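Probable phospholipase A2 homolog 2 (Oryza sativa, PDB 2WG9) probably catalyses the calcium-dependent hydrolysis of the 2-acyl ester bond of membrane phosphoglycerides, releasing a free fatty acid and a lysophospholipid. Local coordinates at residues D54-C59 with G103-V108. Sequence-based numbering, arbitrary orientation.
Sequences DALDAC and GQTASV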
ATOM      1  N   ASP A  54       1.725  11.307   1.737  1.00 11.66           N
ATOM      2  CA  ASP A  54       3.186  11.404   1.687  1.00 11.49           C
ATOM      3  C   ASP A  54       3.693  10.426   0.634  1.00 11.31           C
ATOM      4  O   ASP A  54       2.881   9.855  -0.115  1.00 11.03           O
ATOM      5  CB  ASP A  54       3.840  11.169   3.069  1.00 11.60           C
ATOM      6  CG  ASP A  54       3.631   9.754   3.613  1.00 12.89           C
ATOM      7  OD1 ASP A  54       2.995   8.894   2.955  1.00 10.89           O
ATOM      8  OD2 ASP A  54       4.120   9.503   4.736  1.00 14.08           O
ATOM      9  N   ALA A  55       5.014  10.249   0.564  1.00 10.93           N
ATOM     10  CA  ALA A  55       5.647   9.376  -0.432  1.00 10.90           C
ATOM     11  C   ALA A  55       5.249   7.914  -0.270  1.00 10.74           C
ATOM     12  O   ALA A  55       4.976   7.222  -1.256  1.00 11.02           O
ATOM     13  CB  ALA A  55       7.172   9.516  -0.378  1.00 10.55           C
ATOM     14  N   LEU A  56       5.219   7.443   0.978  1.00 10.91           N
ATOM     15  CA  LEU A  56       4.778   6.074   1.262  1.00 10.61           C
ATOM     16  C   LEU A  56       3.324   5.871   0.850  1.00 10.41           C
ATOM     17  O   LEU A  56       2.995   4.866   0.222  1.00 10.12           O
ATOM     18  CB  LEU A  56       4.986   5.706   2.739  1.00 10.49           C
ATOM     19  CG  LEU A  56       4.661   4.257   3.142  1.00 10.72           C
ATOM     20  CD1 LEU A  56       5.444   3.230   2.316  1.00 11.40           C
ATOM     21  CD2 LEU A  56       4.901   4.049   4.639  1.00 10.92           C
ATOM     22  N   ASP A  57       2.464   6.825   1.193  1.00 10.14           N
ATOM     23  CA  ASP A  57       1.053   6.748   0.800  1.00 10.17           C
ATOM     24  C   ASP A  57       0.899   6.700  -0.729  1.00 10.16           C
ATOM     25  O   ASP A  57       0.043   5.977  -1.264  1.00  9.67           O
ATOM     26  CB  ASP A  57       0.285   7.930   1.388  1.00 10.01           C
ATOM     27  CG  ASP A  57      -1.197   7.671   1.489  1.00 10.52           C
ATOM     28  OD1 ASP A  57      -1.593   6.490   1.588  1.00 10.33           O
ATOM     29  OD2 ASP A  57      -1.969   8.660   1.485  1.00  9.87           O
ATOM     30  N   ALA A  58       1.740   7.467  -1.425  1.00 10.07           N
ATOM     31  CA  ALA A  58       1.750   7.472  -2.890  1.00 10.18           C
ATOM     32  C   ALA A  58       2.133   6.110  -3.475  1.00 10.20           C
ATOM     33  O   ALA A  58       1.533   5.670  -4.452  1.00  9.55           O
ATOM     34  CB  ALA A  58       2.663   8.590  -3.432  1.00  9.99           C
ATOM     35  N   CYS A  59       3.112   5.436  -2.865  1.00 10.58           N
ATOM     36  CA  CYS A  59       3.462   4.066  -3.260  1.00 11.00           C
ATOM     37  C   CYS A  59       2.243   3.150  -3.179  1.00 10.79           C
ATOM     38  O   CYS A  59       1.976   2.372  -4.098  1.00 11.17           O
ATOM     39  CB  CYS A  59       4.588   3.501  -2.380  1.00 11.28           C
ATOM     40  SG  CYS A  59       6.170   4.330  -2.533  1.00 12.12           S
ATOM     41  N   GLY A 103       9.577   4.950   8.412  1.00 19.11           N
ATOM     42  CA  GLY A 103      10.486   3.837   8.138  1.00 18.73           C
ATOM     43  C   GLY A 103      10.000   2.526   8.720  1.00 18.18           C
ATOM     44  O   GLY A 103      10.076   1.491   8.071  1.00 18.10           O
ATOM     45  N   GLN A 104       9.503   2.582   9.951  1.00 18.35           N
ATOM     46  CA  GLN A 104       8.932   1.417  10.622  1.00 18.45           C
ATOM     47  C   GLN A 104       7.730   0.833   9.866  1.00 17.60           C
ATOM     48  O   GLN A 104       7.687  -0.368   9.607  1.00 17.21           O
ATOM     49  CB  GLN A 104       8.533   1.779  12.047  1.00 18.97           C
ATOM     50  CG  GLN A 104       8.136   0.591  12.909  1.00 21.72           C
ATOM     51  CD  GLN A 104       7.631   0.994  14.287  1.00 25.51           C
ATOM     52  OE1 GLN A 104       7.021   2.057  14.465  1.00 26.90           O
ATOM     53  NE2 GLN A 104       7.871   0.133  15.273  1.00 27.59           N
ATOM     54  N   THR A 105       6.761   1.684   9.523  1.00 16.82           N
ATOM     55  CA  THR A 105       5.561   1.245   8.801  1.00 16.05           C
ATOM     56  C   THR A 105       5.928   0.682   7.432  1.00 15.42           C
ATOM     57  O   THR A 105       5.386  -0.340   7.013  1.00 15.24           O
ATOM     58  CB  THR A 105       4.518   2.390   8.669  1.00 16.36           C
ATOM     59  OG1 THR A 105       4.057   2.760   9.974  1.00 16.86           O
ATOM     60  CG2 THR A 105       3.308   1.950   7.830  1.00 15.55           C
ATOM     61  N   ALA A 106       6.865   1.333   6.745  1.00 14.82           N
ATOM     62  CA  ALA A 106       7.306   0.858   5.439  1.00 14.42           C
ATOM     63  C   ALA A 106       7.912  -0.544   5.534  1.00 14.41           C
ATOM     64  O   ALA A 106       7.705  -1.373   4.641  1.00 13.94           O
ATOM     65  CB  ALA A 106       8.300   1.826   4.821  1.00 14.69           C
ATOM     66  N   SER A 107       8.647  -0.804   6.620  1.00 14.44           N
ATOM     67  CA  SER A 107       9.272  -2.109   6.820  0.50 14.45           C
ATOM     68  C   SER A 107       8.225  -3.200   7.058  1.00 14.23           C
ATOM     69  O   SER A 107       8.384  -4.335   6.594  1.00 13.97           O
ATOM     70  CB  SER A 107      10.281  -2.063   7.968  0.50 14.57           C
ATOM     71  OG  SER A 107      10.876  -3.335   8.150  0.50 14.84           O
ATOM     72  N   VAL A 108       7.150  -2.847   7.765  1.00 14.10           N
ATOM     73  CA  VAL A 108       6.034  -3.777   7.996  1.00 14.26           C
ATOM     74  C   VAL A 108       5.324  -4.111   6.670  1.00 14.55           C
ATOM     75  O   VAL A 108       5.052  -5.283   6.369  1.00 14.03           O
ATOM     76  CB  VAL A 108       5.043  -3.240   9.075  1.00 14.78           C
ATOM     77  CG1 VAL A 108       3.825  -4.159   9.228  1.00 14.46           C
ATOM     78  CG2 VAL A 108       5.757  -3.078  10.432  1.00 13.84           C
TER
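With CG swung anti to the backbone N (chi1 -175°), Leu56 extends toward helix 102-125 and sets its two methyls against Ala106, while Thr105, with OG1 anti to its carbonyl carbon (chi1 -64°), leaves CG2 anti to the backbone N and presents that methyl to the same leucine. This is helix-to-helix packing in a secreted phospholipase A2 fold: the first turn of helix 55-68, which further along carries the predicted active-site His63 and the calcium ligand Asp64, meets the start of the C-terminal helix 102-125. The CA atoms of Leu56 and Ala106 stay 7.1 Å apart, a gap bridged here by the length of the leucine, with the small alanine methyl on the far side. Both prongs of its fork face that methyl, CD1 and CD2 each lying 4.1 Å from Ala106 CB, and CD2 also approaches the backbone, 4.0 Å from Ala106 N. Ile87 of helix 77-88 touches both Leu56 and Ala106, and Tyr36 touches Leu56 and Thr105; the leucine is buried. Threonine suits its place by having two faces: OG1 hydrogen-bonds to Asn101 O one turn back, leaving CG2 for the contact, 4.1 Å from Leu56 CD2. Behind the leucine, Asp54 N-caps the helix, its short side chain letting OD1 accept Asp57 N over 2.8 Å in a nearly straight bond of 165°.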